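Side-chain contacts in RagA protein (Porphyromonas gingivalis, PDB 6SLN), which probably serves as a TonB-dependent transporter that carries bound peptides across the bacterial outer membrane: residues P177-S182 and S326-I331; L110-V115 and T220-Y225; Q808-P813 and Q915-L920; N791-A796 and H919-A924. All coordinates share one frame; numbering follows the deposited sequence.

Contact 1 of 4, residues P177-S182 and S326-I331; sequences PNDFES and SYYASI
Residues 177-182 come nearest to strand segment 326-331 where the CA atoms of Asp179 and Ser330 are 7.4 Å apart, a spacing that side chains rather than backbone bonds must bridge. This is a seam between plug and barrel, the defining pairing of a TonB-dependent receptor: Asp179 ends a short 3-10 segment leading into plug strand 180-186, and Tyr328 and Ser330 lie on barrel strand 325-337. As alternate residues of that strand, both point their side chains at the plug, whereas Ala329 between them points away and meets a bound C8E detergent. One carboxylate oxygen gathers the contact. Asp179 OD1 accepts a hydrogen bond from Tyr328 OH, modelled at 2.4 Å, a length too short to be read literally at this resolution, and a second from Ser330 OG at 3.0 Å. An aspartate suits the place because it is short and can accept from two hydroxyls at once; the tyrosine is long enough to span the gap, and the serine donates from close to its own backbone. With CG anti to the backbone N (chi1 171°), the tyrosine ring reaches across to the plug and presents its hydroxyl edge. The carboxylate lies near the ring plane in position but is turned steeply against it, the two planes 79° apart. Arg352 of the next barrel strand forms a long, weak ion pair with Asp179 OD2 and also packs on Tyr328. The serine hydroxyl approaches OD1 from the syn side, the side on which OD2 lies.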
loop_
_atom_site.group_PDB
_atom_site.type_symbol
_atom_site.label_atom_id
_atom_site.label_comp_id
_atom_site.label_asym_id
_atom_site.label_seq_id
_atom_site.Cartn_x
_atom_site.Cartn_y
_atom_site.Cartn_z
ATOM N N PRO A 177 22.649 -8.397 -21.361
ATOM C CA PRO A 177 23.772 -7.711 -22.019
ATOM C C PRO A 177 24.273 -8.413 -23.256
ATOM O O PRO A 177 25.067 -7.821 -23.999
ATOM C CB PRO A 177 24.853 -7.681 -20.937
ATOM C CG PRO A 177 24.209 -8.273 -19.694
ATOM C CD PRO A 177 23.087 -9.116 -20.157
ATOM N N ASN A 178 23.856 -9.656 -23.497
ATOM C CA ASN A 178 24.187 -10.309 -24.755
ATOM C C ASN A 178 23.483 -9.671 -25.933
ATOM O O ASN A 178 23.882 -9.912 -27.078
ATOM C CB ASN A 178 23.814 -11.775 -24.698
ATOM C CG ASN A 178 24.988 -12.632 -24.427
ATOM O OD1 ASN A 178 24.970 -13.423 -23.501
ATOM N ND2 ASN A 178 26.037 -12.479 -25.225
ATOM N N ASP A 179 22.419 -8.906 -25.674
ATOM C CA ASP A 179 21.744 -8.129 -26.701
ATOM C C ASP A 179 22.493 -6.856 -27.070
ATOM O O ASP A 179 22.075 -6.172 -28.008
ATOM C CB ASP A 179 20.333 -7.777 -26.237
ATOM C CG ASP A 179 19.539 -8.999 -25.859
ATOM O OD1 ASP A 179 19.849 -10.073 -26.402
ATOM O OD2 ASP A 179 18.616 -8.888 -25.027
ATOM N N PHE A 180 23.587 -6.540 -26.369
ATOM C CA PHE A 180 24.366 -5.331 -26.613
ATOM C C PHE A 180 25.381 -5.559 -27.727
ATOM O O PHE A 180 26.186 -6.496 -27.669
ATOM C CB PHE A 180 25.088 -4.889 -25.343
ATOM C CG PHE A 180 24.172 -4.538 -24.201
ATOM C CD1 PHE A 180 22.809 -4.435 -24.384
ATOM C CD2 PHE A 180 24.690 -4.302 -22.940
ATOM C CE1 PHE A 180 21.985 -4.102 -23.332
ATOM C CE2 PHE A 180 23.870 -3.971 -21.883
ATOM C CZ PHE A 180 22.521 -3.869 -22.076
ATOM N N GLU A 181 25.337 -4.695 -28.738
ATOM C CA GLU A 181 26.287 -4.784 -29.842
ATOM C C GLU A 181 27.592 -4.100 -29.487
ATOM O O GLU A 181 28.677 -4.665 -29.663
ATOM C CB GLU A 181 25.696 -4.149 -31.100
ATOM C CG GLU A 181 26.550 -4.315 -32.336
ATOM C CD GLU A 181 26.924 -5.761 -32.576
ATOM O OE1 GLU A 181 27.987 -6.187 -32.075
ATOM O OE2 GLU A 181 26.152 -6.474 -33.257
ATOM N N SER A 182 27.502 -2.875 -28.995
ATOM C CA SER A 182 28.681 -2.104 -28.669
ATOM C C SER A 182 28.331 -1.172 -27.526
ATOM O O SER A 182 27.171 -1.054 -27.116
ATOM C CB SER A 182 29.191 -1.321 -29.884
ATOM O OG SER A 182 28.113 -0.844 -30.671
ATOM N N SER A 326 14.581 -5.794 -40.548
ATOM C CA SER A 326 15.406 -6.512 -39.587
ATOM C C SER A 326 14.606 -6.837 -38.325
ATOM O O SER A 326 13.575 -6.219 -38.032
ATOM C CB SER A 326 16.653 -5.689 -39.228
ATOM O OG SER A 326 17.158 -6.048 -37.948
ATOM N N TYR A 327 15.090 -7.830 -37.578
ATOM C CA TYR A 327 14.537 -8.152 -36.269
ATOM C C TYR A 327 15.647 -8.735 -35.408
ATOM O O TYR A 327 16.632 -9.271 -35.917
ATOM C CB TYR A 327 13.362 -9.143 -36.355
ATOM C CG TYR A 327 13.757 -10.523 -36.837
ATOM C CD1 TYR A 327 13.899 -10.790 -38.192
ATOM C CD2 TYR A 327 14.001 -11.556 -35.937
ATOM C CE1 TYR A 327 14.280 -12.055 -38.640
ATOM C CE2 TYR A 327 14.381 -12.824 -36.378
ATOM C CZ TYR A 327 14.518 -13.064 -37.727
ATOM O OH TYR A 327 14.890 -14.309 -38.171
ATOM N N TYR A 328 15.478 -8.630 -34.093
ATOM C CA TYR A 328 16.351 -9.338 -33.159
ATOM C C TYR A 328 15.521 -9.662 -31.921
ATOM O O TYR A 328 15.084 -8.750 -31.203
ATOM C CB TYR A 328 17.591 -8.509 -32.812
ATOM C CG TYR A 328 18.441 -9.074 -31.678
ATOM C CD1 TYR A 328 19.525 -9.899 -31.937
ATOM C CD2 TYR A 328 18.151 -8.768 -30.348
ATOM C CE1 TYR A 328 20.291 -10.404 -30.901
ATOM C CE2 TYR A 328 18.899 -9.265 -29.314
ATOM C CZ TYR A 328 19.971 -10.084 -29.586
ATOM O OH TYR A 328 20.718 -10.583 -28.532
ATOM N N ALA A 329 15.292 -10.949 -31.672
ATOM C CA ALA A 329 14.556 -11.398 -30.501
ATOM C C ALA A 329 15.505 -12.058 -29.515
ATOM O O ALA A 329 16.586 -12.530 -29.878
ATOM C CB ALA A 329 13.431 -12.376 -30.878
ATOM N N SER A 330 15.077 -12.091 -28.255
ATOM C CA SER A 330 15.870 -12.678 -27.189
ATOM C C SER A 330 14.968 -13.003 -26.005
ATOM O O SER A 330 14.089 -12.207 -25.648
ATOM C CB SER A 330 16.980 -11.722 -26.751
ATOM O OG SER A 330 18.091 -12.468 -26.305
ATOM N N ILE A 331 15.186 -14.176 -25.405
ATOM C CA ILE A 331 14.696 -14.467 -24.060
ATOM C C ILE A 331 15.841 -15.090 -23.277
ATOM O O ILE A 331 16.645 -15.845 -23.835
ATOM C CB ILE A 331 13.449 -15.380 -24.047
ATOM C CG1 ILE A 331 13.732 -16.726 -24.700
ATOM C CG2 ILE A 331 12.286 -14.711 -24.749
ATOM C CD1 ILE A 331 12.483 -17.548 -24.928
#

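Contact 2 of 4, residues L110-V115 and T220-Y225; sequences LAEKPV and TFNASY
The inner wall of the barrel meets the plug here: Glu112, in a plug loop after strand 102-106, points at Asn222 on barrel strand 218-230. The nearest CA atoms, those of Glu112 and Asn222, are 8.2 Å apart, and the glutamate side chain spans most of that gap. Its chain bends at chi2 (-92°), which lays the carboxylate over the asparagine stem: Glu112 OE2 lies 3.1 Å from Asn222 CB, while Glu112 CD is 4.0 Å from Asn222 CG. The carboxylate and amide planes are inclined by 40°, and no hydrogen bond joins them. Farther along the strand, Ser224 is brushed only lightly, its CB 4.4 Å from Glu112 OE2. The amide is already engaged along the barrel wall, with Asn222 OD1 accepting from Gln994 and Asn222 ND2 donating to Asp315. Asparagine fits this inward-facing site because it can both accept and donate, tying its strand to both neighbours. Glu112 OE1 also comes close to Asp315 OD2, two acids near each other, the glutamate itself buried. Such proximity may raise the proton affinity of one of them; toward Asn222 the contact itself is packing, without a hydrogen bond.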
loop_
_atom_site.group_PDB
_atom_site.type_symbol
_atom_site.label_atom_id
_atom_site.label_comp_id
_atom_site.label_asym_id
_atom_site.label_seq_id
_atom_site.Cartn_x
_atom_site.Cartn_y
_atom_site.Cartn_z
ATOM N N LEU A 110 31.456 -7.327 -23.447
ATOM C CA LEU A 110 30.175 -7.173 -22.771
ATOM C C LEU A 110 29.437 -8.485 -22.521
ATOM O O LEU A 110 28.541 -8.515 -21.670
ATOM C CB LEU A 110 29.258 -6.246 -23.587
ATOM C CG LEU A 110 29.746 -4.820 -23.883
ATOM C CD1 LEU A 110 28.913 -4.154 -24.984
ATOM C CD2 LEU A 110 29.704 -3.984 -22.619
ATOM N N ALA A 111 29.806 -9.564 -23.214
ATOM C CA ALA A 111 28.975 -10.758 -23.343
ATOM C C ALA A 111 29.153 -11.735 -22.186
ATOM O O ALA A 111 30.267 -11.947 -21.703
ATOM C CB ALA A 111 29.296 -11.483 -24.653
ATOM N N GLU A 112 28.035 -12.342 -21.770
ATOM C CA GLU A 112 27.977 -13.444 -20.811
ATOM C C GLU A 112 28.951 -13.287 -19.649
ATOM O O GLU A 112 30.055 -13.838 -19.681
ATOM C CB GLU A 112 28.234 -14.785 -21.515
ATOM C CG GLU A 112 27.203 -15.184 -22.579
ATOM C CD GLU A 112 26.058 -16.040 -22.026
ATOM O OE1 GLU A 112 24.970 -15.470 -21.782
ATOM O OE2 GLU A 112 26.248 -17.271 -21.832
ATOM N N LYS A 113 28.561 -12.544 -18.619
ATOM C CA LYS A 113 29.454 -12.336 -17.492
ATOM C C LYS A 113 28.705 -12.617 -16.197
ATOM O O LYS A 113 27.520 -12.303 -16.079
ATOM C CB LYS A 113 30.039 -10.908 -17.488
ATOM C CG LYS A 113 30.986 -10.626 -18.675
ATOM C CD LYS A 113 32.185 -9.749 -18.316
ATOM C CE LYS A 113 33.504 -10.303 -18.890
ATOM N NZ LYS A 113 33.576 -10.308 -20.383
ATOM N N PRO A 114 29.357 -13.217 -15.227
ATOM C CA PRO A 114 28.606 -13.811 -14.117
ATOM C C PRO A 114 28.197 -12.819 -13.047
ATOM O O PRO A 114 28.002 -13.223 -11.895
ATOM C CB PRO A 114 29.584 -14.850 -13.560
ATOM C CG PRO A 114 30.941 -14.277 -13.854
ATOM C CD PRO A 114 30.810 -13.448 -15.112
ATOM N N VAL A 115 28.064 -11.536 -13.388
ATOM C CA VAL A 115 27.432 -10.587 -12.480
ATOM C C VAL A 115 26.421 -9.743 -13.248
ATOM O O VAL A 115 26.539 -9.545 -14.463
ATOM C CB VAL A 115 28.450 -9.681 -11.760
ATOM C CG1 VAL A 115 29.076 -10.415 -10.575
ATOM C CG2 VAL A 115 29.500 -9.181 -12.732
ATOM N N THR A 220 21.069 -18.460 -31.597
ATOM C CA THR A 220 22.171 -18.689 -30.681
ATOM C C THR A 220 21.637 -19.058 -29.309
ATOM O O THR A 220 20.691 -18.436 -28.821
ATOM C CB THR A 220 23.056 -17.462 -30.601
ATOM O OG1 THR A 220 23.530 -17.179 -31.923
ATOM C CG2 THR A 220 24.235 -17.755 -29.678
ATOM N N PHE A 221 22.221 -20.083 -28.702
ATOM C CA PHE A 221 21.836 -20.517 -27.370
ATOM C C PHE A 221 23.072 -20.473 -26.498
ATOM O O PHE A 221 24.101 -21.046 -26.857
ATOM C CB PHE A 221 21.225 -21.930 -27.379
ATOM C CG PHE A 221 21.015 -22.517 -26.001
ATOM C CD1 PHE A 221 19.868 -22.238 -25.282
ATOM C CD2 PHE A 221 21.962 -23.352 -25.428
ATOM C CE1 PHE A 221 19.666 -22.778 -24.010
ATOM C CE2 PHE A 221 21.768 -23.891 -24.164
ATOM C CZ PHE A 221 20.612 -23.601 -23.460
ATOM N N ASN A 222 22.973 -19.781 -25.372
ATOM C CA ASN A 222 24.050 -19.700 -24.401
ATOM C C ASN A 222 23.552 -20.212 -23.063
ATOM O O ASN A 222 22.412 -19.953 -22.669
ATOM C CB ASN A 222 24.582 -18.268 -24.228
ATOM C CG ASN A 222 24.978 -17.623 -25.535
ATOM O OD1 ASN A 222 25.934 -18.042 -26.191
ATOM N ND2 ASN A 222 24.252 -16.581 -25.914
ATOM N N ALA A 223 24.417 -20.936 -22.371
ATOM C CA ALA A 223 24.101 -21.482 -21.066
ATOM C C ALA A 223 25.404 -21.520 -20.293
ATOM O O ALA A 223 26.444 -21.893 -20.844
ATOM C CB ALA A 223 23.474 -22.880 -21.169
ATOM N N SER A 224 25.352 -21.114 -19.031
ATOM C CA SER A 224 26.557 -21.114 -18.221
ATOM C C SER A 224 26.187 -21.337 -16.766
ATOM O O SER A 224 25.128 -20.902 -16.313
ATOM C CB SER A 224 27.337 -19.806 -18.390
ATOM O OG SER A 224 26.763 -18.765 -17.618
ATOM N N TYR A 225 27.058 -22.037 -16.050
ATOM C CA TYR A 225 26.898 -22.258 -14.626
ATOM C C TYR A 225 28.235 -21.995 -13.968
ATOM O O TYR A 225 29.286 -22.313 -14.535
ATOM C CB TYR A 225 26.420 -23.694 -14.294
ATOM C CG TYR A 225 26.252 -23.951 -12.809
ATOM C CD1 TYR A 225 27.312 -24.408 -12.050
ATOM C CD2 TYR A 225 25.036 -23.720 -12.167
ATOM C CE1 TYR A 225 27.175 -24.638 -10.689
ATOM C CE2 TYR A 225 24.889 -23.946 -10.799
ATOM C CZ TYR A 225 25.969 -24.409 -10.069
ATOM O OH TYR A 225 25.864 -24.643 -8.714
#

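Contact 3 of 4, residues Q808-P813 and Q915-L920; sequences QLWYVP and QFDTHL
Trp810 and Asp917 form the firm end of this contact, while Trp810 and Gln915 meet more loosely at its more exposed end. Trp810 NE1 donates a hydrogen bond to Asp917 OD2 at 2.6 Å, with an N-H...O angle of 165°. The acceptor sits almost in the indole plane, as a ring N-H demands, yet it is approached on its anti side and from 35° out of the carboxylate plane. Both residues are buried, so the bond satisfies the one polar atom of a large apolar ring. Asp917 CG stands between its backbone N and carbonyl carbon (chi1 46°), which turns the short acid up toward the indole. The tryptophan belongs to strand 807-812 of a small antiparallel sheet inserted between barrel strands 752-764 and 844-853; the bond ties this inserted sheet to the loop that leads into barrel strand 921-937. Between Gln915 and Asp917 the chain makes an inverse gamma turn centred on Phe916, whose CB points away from strand 807-812 and whose side chain packs on an apolar side chain of the bound peptide. At the partly exposed end, Gln915 bends at chi2 and brings only CG near the indole, 3.6 Å from Trp810 CZ2 and oblique to the ring. This aliphatic carbon suits a place beside the six-membered ring, and Gln915 also packs on the backbone of another protein chain.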
loop_
_atom_site.group_PDB
_atom_site.type_symbol
_atom_site.label_atom_id
_atom_site.label_comp_id
_atom_site.label_asym_id
_atom_site.label_seq_id
_atom_site.Cartn_x
_atom_site.Cartn_y
_atom_site.Cartn_z
ATOM N N GLN A 808 51.473 5.936 22.574
ATOM C CA GLN A 808 51.450 6.285 21.165
ATOM C C GLN A 808 51.982 7.696 20.950
ATOM O O GLN A 808 51.927 8.558 21.831
ATOM C CB GLN A 808 50.033 6.172 20.613
ATOM C CG GLN A 808 49.489 4.785 20.724
ATOM C CD GLN A 808 48.221 4.629 19.982
ATOM O OE1 GLN A 808 47.155 4.944 20.503
ATOM N NE2 GLN A 808 48.309 4.141 18.749
ATOM N N LEU A 809 52.492 7.924 19.744
ATOM C CA LEU A 809 53.163 9.162 19.408
ATOM C C LEU A 809 52.682 9.659 18.050
ATOM O O LEU A 809 52.434 8.869 17.132
ATOM C CB LEU A 809 54.689 8.967 19.410
ATOM C CG LEU A 809 55.360 8.894 20.791
ATOM C CD1 LEU A 809 56.884 9.006 20.704
ATOM C CD2 LEU A 809 54.815 9.961 21.723
ATOM N N TRP A 810 52.545 10.975 17.934
ATOM C CA TRP A 810 52.223 11.613 16.670
ATOM C C TRP A 810 53.186 12.765 16.422
ATOM O O TRP A 810 53.706 13.380 17.360
ATOM C CB TRP A 810 50.765 12.125 16.637
ATOM C CG TRP A 810 49.772 11.041 16.845
ATOM C CD1 TRP A 810 49.133 10.318 15.880
ATOM C CD2 TRP A 810 49.308 10.535 18.102
ATOM N NE1 TRP A 810 48.282 9.395 16.461
ATOM C CE2 TRP A 810 48.378 9.506 17.824
ATOM C CE3 TRP A 810 49.593 10.846 19.437
ATOM C CZ2 TRP A 810 47.732 8.792 18.833
ATOM C CZ3 TRP A 810 48.950 10.139 20.439
ATOM C CH2 TRP A 810 48.031 9.120 20.131
ATOM N N TYR A 811 53.429 13.047 15.150
ATOM C CA TYR A 811 54.229 14.209 14.817
ATOM C C TYR A 811 53.392 15.467 14.956
ATOM O O TYR A 811 52.182 15.474 14.705
ATOM C CB TYR A 811 54.780 14.116 13.400
ATOM C CG TYR A 811 55.760 12.993 13.190
ATOM C CD1 TYR A 811 56.950 12.939 13.906
ATOM C CD2 TYR A 811 55.486 11.970 12.273
ATOM C CE1 TYR A 811 57.846 11.894 13.713
ATOM C CE2 TYR A 811 56.375 10.929 12.074
ATOM C CZ TYR A 811 57.547 10.897 12.795
ATOM O OH TYR A 811 58.421 9.869 12.597
ATOM N N VAL A 812 54.052 16.545 15.370
ATOM C CA VAL A 812 53.448 17.861 15.443
ATOM C C VAL A 812 53.721 18.578 14.097
ATOM O O VAL A 812 54.893 18.883 13.831
ATOM C CB VAL A 812 53.996 18.668 16.617
ATOM C CG1 VAL A 812 53.108 19.877 16.890
ATOM C CG2 VAL A 812 54.134 17.747 17.839
ATOM N N PRO A 813 52.711 18.828 13.289
ATOM C CA PRO A 813 52.972 19.395 11.954
ATOM C C PRO A 813 53.735 20.709 12.039
ATOM O O PRO A 813 53.418 21.590 12.846
ATOM C CB PRO A 813 51.569 19.586 11.366
ATOM C CG PRO A 813 50.623 19.431 12.521
ATOM C CD PRO A 813 51.287 18.538 13.500
ATOM N N GLN A 915 43.793 6.125 17.213
ATOM C CA GLN A 915 43.218 7.282 16.549
ATOM C C GLN A 915 43.144 7.000 15.060
ATOM O O GLN A 915 43.712 6.022 14.559
ATOM C CB GLN A 915 44.024 8.549 16.837
ATOM C CG GLN A 915 44.163 8.860 18.322
ATOM C CD GLN A 915 42.848 9.222 19.006
ATOM O OE1 GLN A 915 41.825 9.474 18.353
ATOM N NE2 GLN A 915 42.879 9.271 20.335
ATOM N N PHE A 916 42.417 7.855 14.349
ATOM C CA PHE A 916 42.245 7.676 12.912
ATOM C C PHE A 916 43.334 8.431 12.157
ATOM O O PHE A 916 43.069 9.325 11.354
ATOM C CB PHE A 916 40.850 8.117 12.494
ATOM C CG PHE A 916 39.825 7.026 12.621
ATOM C CD1 PHE A 916 39.845 5.949 11.750
ATOM C CD2 PHE A 916 38.869 7.060 13.619
ATOM C CE1 PHE A 916 38.926 4.933 11.853
ATOM C CE2 PHE A 916 37.932 6.038 13.731
ATOM C CZ PHE A 916 37.962 4.972 12.848
ATOM N N ASP A 917 44.584 8.050 12.440
ATOM C CA ASP A 917 45.733 8.737 11.868
ATOM C C ASP A 917 46.266 7.988 10.658
ATOM O O ASP A 917 45.516 7.249 10.022
ATOM C CB ASP A 917 46.820 8.906 12.918
ATOM C CG ASP A 917 47.072 7.640 13.693
ATOM O OD1 ASP A 917 47.265 6.588 13.054
ATOM O OD2 ASP A 917 47.082 7.707 14.941
ATOM N N THR A 918 47.552 8.158 10.339
ATOM C CA THR A 918 48.091 7.593 9.104
ATOM C C THR A 918 48.272 6.076 9.164
ATOM O O THR A 918 48.244 5.425 8.115
ATOM C CB THR A 918 49.413 8.254 8.764
ATOM O OG1 THR A 918 50.128 8.497 9.979
ATOM C CG2 THR A 918 49.165 9.546 8.019
ATOM N N HIS A 919 48.507 5.492 10.343
ATOM C CA HIS A 919 48.185 4.082 10.505
ATOM C C HIS A 919 46.677 3.979 10.360
ATOM O O HIS A 919 45.954 4.876 10.789
ATOM C CB HIS A 919 48.639 3.535 11.862
ATOM C CG HIS A 919 47.534 3.416 12.869
ATOM N ND1 HIS A 919 47.190 4.445 13.719
ATOM C CD2 HIS A 919 46.677 2.401 13.141
ATOM C CE1 HIS A 919 46.174 4.069 14.476
ATOM N NE2 HIS A 919 45.841 2.833 14.143
ATOM N N LEU A 920 46.212 2.909 9.726
ATOM C CA LEU A 920 44.840 2.784 9.222
ATOM C C LEU A 920 44.686 3.404 7.839
ATOM O O LEU A 920 43.790 2.997 7.098
ATOM C CB LEU A 920 43.769 3.389 10.147
ATOM C CG LEU A 920 43.704 2.919 11.600
ATOM C CD1 LEU A 920 42.393 3.327 12.237
ATOM C CD2 LEU A 920 43.901 1.420 11.690
#

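Contact 4 of 4, residues N791-A796 and H919-A924; sequences NSFYMA and HLLENA
Leu921 carries its CG anti to the backbone N (chi1 -173°), which thrusts both methyl groups toward strand 792-802, while Phe793 holds its CG anti to the carbonyl carbon (chi1 -78°) and turns a ring face to meet them. Leu921 CD1 stands almost over the centre of that ring, 3.8 Å from the centroid of Phe793 and only 6° off the ring normal, a well-centred CH-pi contact. The six ring carbons thus lie at nearly equal distances from the methyl carbon. The other branch goes to the methionine: Leu921 CD2 is 3.9 Å from Met795 SD and 4.0 Å from Met795 CE, the methionine chain being bent at chi3 so that sulfur and terminal methyl both flank it. Phe793 and Met795 are alternate residues of one strand, facing the same way, and the forked leucine fits between them with one prong for each. Strand 792-802 belongs to the small antiparallel sheet inserted in the barrel-strand sequence, whereas Leu921 opens barrel strand 921-937; the contact therefore packs the inserted sheet against the start of that strand. Barrel residue Trp870 packs on Phe793, and Ile836 of the inserted sheet touches both Phe793 and Met795, extending the apolar surroundings. The next residue, Glu922, takes no part in this packing and forms salt bridges to Arg876 and Lys968. Leu921 CB also touches the methionine, 3.9 Å from Met795 SD.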
loop_
_atom_site.group_PDB
_atom_site.type_symbol
_atom_site.label_atom_id
_atom_site.label_comp_id
_atom_site.label_asym_id
_atom_site.label_seq_id
_atom_site.Cartn_x
_atom_site.Cartn_y
_atom_site.Cartn_z
ATOM N N ASN A 791 40.806 16.834 -3.485
ATOM C CA ASN A 791 40.203 16.182 -2.328
ATOM C C ASN A 791 41.223 15.233 -1.724
ATOM O O ASN A 791 41.661 14.281 -2.381
ATOM C CB ASN A 791 38.953 15.419 -2.778
ATOM C CG ASN A 791 38.095 14.941 -1.621
ATOM O OD1 ASN A 791 38.326 15.315 -0.468
ATOM N ND2 ASN A 791 37.099 14.115 -1.922
ATOM N N SER A 792 41.649 15.532 -0.500
ATOM C CA SER A 792 42.796 14.867 0.098
ATOM C C SER A 792 42.462 14.364 1.499
ATOM O O SER A 792 41.459 14.757 2.103
ATOM C CB SER A 792 44.015 15.803 0.144
ATOM O OG SER A 792 44.464 16.092 -1.173
ATOM N N PHE A 793 43.305 13.462 2.002
ATOM C CA PHE A 793 43.083 12.919 3.334
ATOM C C PHE A 793 43.583 13.893 4.398
ATOM O O PHE A 793 44.414 14.770 4.142
ATOM C CB PHE A 793 43.740 11.538 3.480
ATOM C CG PHE A 793 42.953 10.439 2.824
ATOM C CD1 PHE A 793 41.833 9.898 3.458
ATOM C CD2 PHE A 793 43.288 9.983 1.555
ATOM C CE1 PHE A 793 41.092 8.911 2.864
ATOM C CE2 PHE A 793 42.534 8.994 0.947
ATOM C CZ PHE A 793 41.438 8.457 1.611
ATOM N N TYR A 794 43.052 13.739 5.605
ATOM C CA TYR A 794 43.297 14.722 6.655
ATOM C C TYR A 794 43.306 13.982 7.982
ATOM O O TYR A 794 42.262 13.483 8.425
ATOM C CB TYR A 794 42.235 15.828 6.628
ATOM C CG TYR A 794 42.516 16.989 7.569
ATOM C CD1 TYR A 794 42.002 16.999 8.869
ATOM C CD2 TYR A 794 43.302 18.071 7.164
ATOM C CE1 TYR A 794 42.254 18.052 9.730
ATOM C CE2 TYR A 794 43.561 19.133 8.018
ATOM C CZ TYR A 794 43.035 19.117 9.303
ATOM O OH TYR A 794 43.289 20.161 10.171
ATOM N N MET A 795 44.481 13.910 8.607
ATOM C CA MET A 795 44.640 13.174 9.857
ATOM C C MET A 795 45.974 13.550 10.481
ATOM O O MET A 795 46.823 14.186 9.849
ATOM C CB MET A 795 44.569 11.662 9.641
ATOM C CG MET A 795 45.443 11.148 8.511
ATOM S SD MET A 795 44.876 9.537 7.941
ATOM C CE MET A 795 43.442 9.953 6.968
ATOM N N ALA A 796 46.135 13.161 11.744
ATOM C CA ALA A 796 47.446 13.239 12.365
ATOM C C ALA A 796 48.372 12.225 11.711
ATOM O O ALA A 796 47.924 11.223 11.145
ATOM C CB ALA A 796 47.352 12.981 13.867
ATOM N N HIS A 919 48.507 5.492 10.343
ATOM C CA HIS A 919 48.185 4.082 10.505
ATOM C C HIS A 919 46.677 3.979 10.360
ATOM O O HIS A 919 45.954 4.876 10.789
ATOM C CB HIS A 919 48.639 3.535 11.862
ATOM C CG HIS A 919 47.534 3.416 12.869
ATOM N ND1 HIS A 919 47.190 4.445 13.719
ATOM C CD2 HIS A 919 46.677 2.401 13.141
ATOM C CE1 HIS A 919 46.174 4.069 14.476
ATOM N NE2 HIS A 919 45.841 2.833 14.143
ATOM N N LEU A 920 46.212 2.909 9.726
ATOM C CA LEU A 920 44.840 2.784 9.222
ATOM C C LEU A 920 44.686 3.404 7.839
ATOM O O LEU A 920 43.790 2.997 7.098
ATOM C CB LEU A 920 43.769 3.389 10.147
ATOM C CG LEU A 920 43.704 2.919 11.600
ATOM C CD1 LEU A 920 42.393 3.327 12.237
ATOM C CD2 LEU A 920 43.901 1.420 11.690
ATOM N N LEU A 921 45.510 4.377 7.455
ATOM C CA LEU A 921 45.430 4.876 6.075
ATOM C C LEU A 921 46.285 3.974 5.197
ATOM O O LEU A 921 47.505 4.101 5.169
ATOM C CB LEU A 921 45.873 6.331 5.963
ATOM C CG LEU A 921 45.650 6.948 4.569
ATOM C CD1 LEU A 921 44.163 6.876 4.120
ATOM C CD2 LEU A 921 46.213 8.388 4.477
ATOM N N GLU A 922 45.655 3.067 4.462
ATOM C CA GLU A 922 46.396 2.069 3.710
ATOM C C GLU A 922 46.371 2.357 2.216
ATOM O O GLU A 922 45.396 2.889 1.684
ATOM C CB GLU A 922 45.836 0.668 3.955
ATOM C CG GLU A 922 45.961 0.194 5.381
ATOM C CD GLU A 922 45.451 -1.220 5.538
ATOM O OE1 GLU A 922 45.711 -2.025 4.618
ATOM O OE2 GLU A 922 44.779 -1.519 6.554
ATOM N N ASN A 923 47.457 1.970 1.549
ATOM C CA ASN A 923 47.523 1.939 0.093
ATOM C C ASN A 923 46.563 0.911 -0.495
ATOM O O ASN A 923 46.908 -0.275 -0.623
ATOM C CB ASN A 923 48.948 1.626 -0.349
ATOM C CG ASN A 923 49.159 1.869 -1.815
ATOM O OD1 ASN A 923 48.313 1.519 -2.648
ATOM N ND2 ASN A 923 50.282 2.489 -2.148
ATOM N N ALA A 924 45.361 1.353 -0.867
ATOM C CA ALA A 924 44.351 0.464 -1.421
ATOM C C ALA A 924 44.419 0.372 -2.948
ATOM O O ALA A 924 43.416 0.026 -3.588
ATOM C CB ALA A 924 42.955 0.896 -0.966
#

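Overall arrangement
Contacts 1 and 2 are plug-to-barrel seams, their centres about 13 Å apart, joined directly where Phe180 CB meets Leu110 CD1 at 3.9 Å. Both use an acid from the plug against a barrel strand; contact 1 is buried and gives one carboxylate oxygen two hydroxyl donors, whereas contact 2 is partly buried and sets its carboxylate beside another acid. Contacts 3 and 4, across the chain's centre from them, both attach the inserted sheet to the chain around 915-924 and share His919 and Leu920. Contact 4 is buried and wholly apolar; contact 3 adds a buried hydrogen bond with a partly exposed side. Contacts 1 and 3 have centres about 55 Å apart.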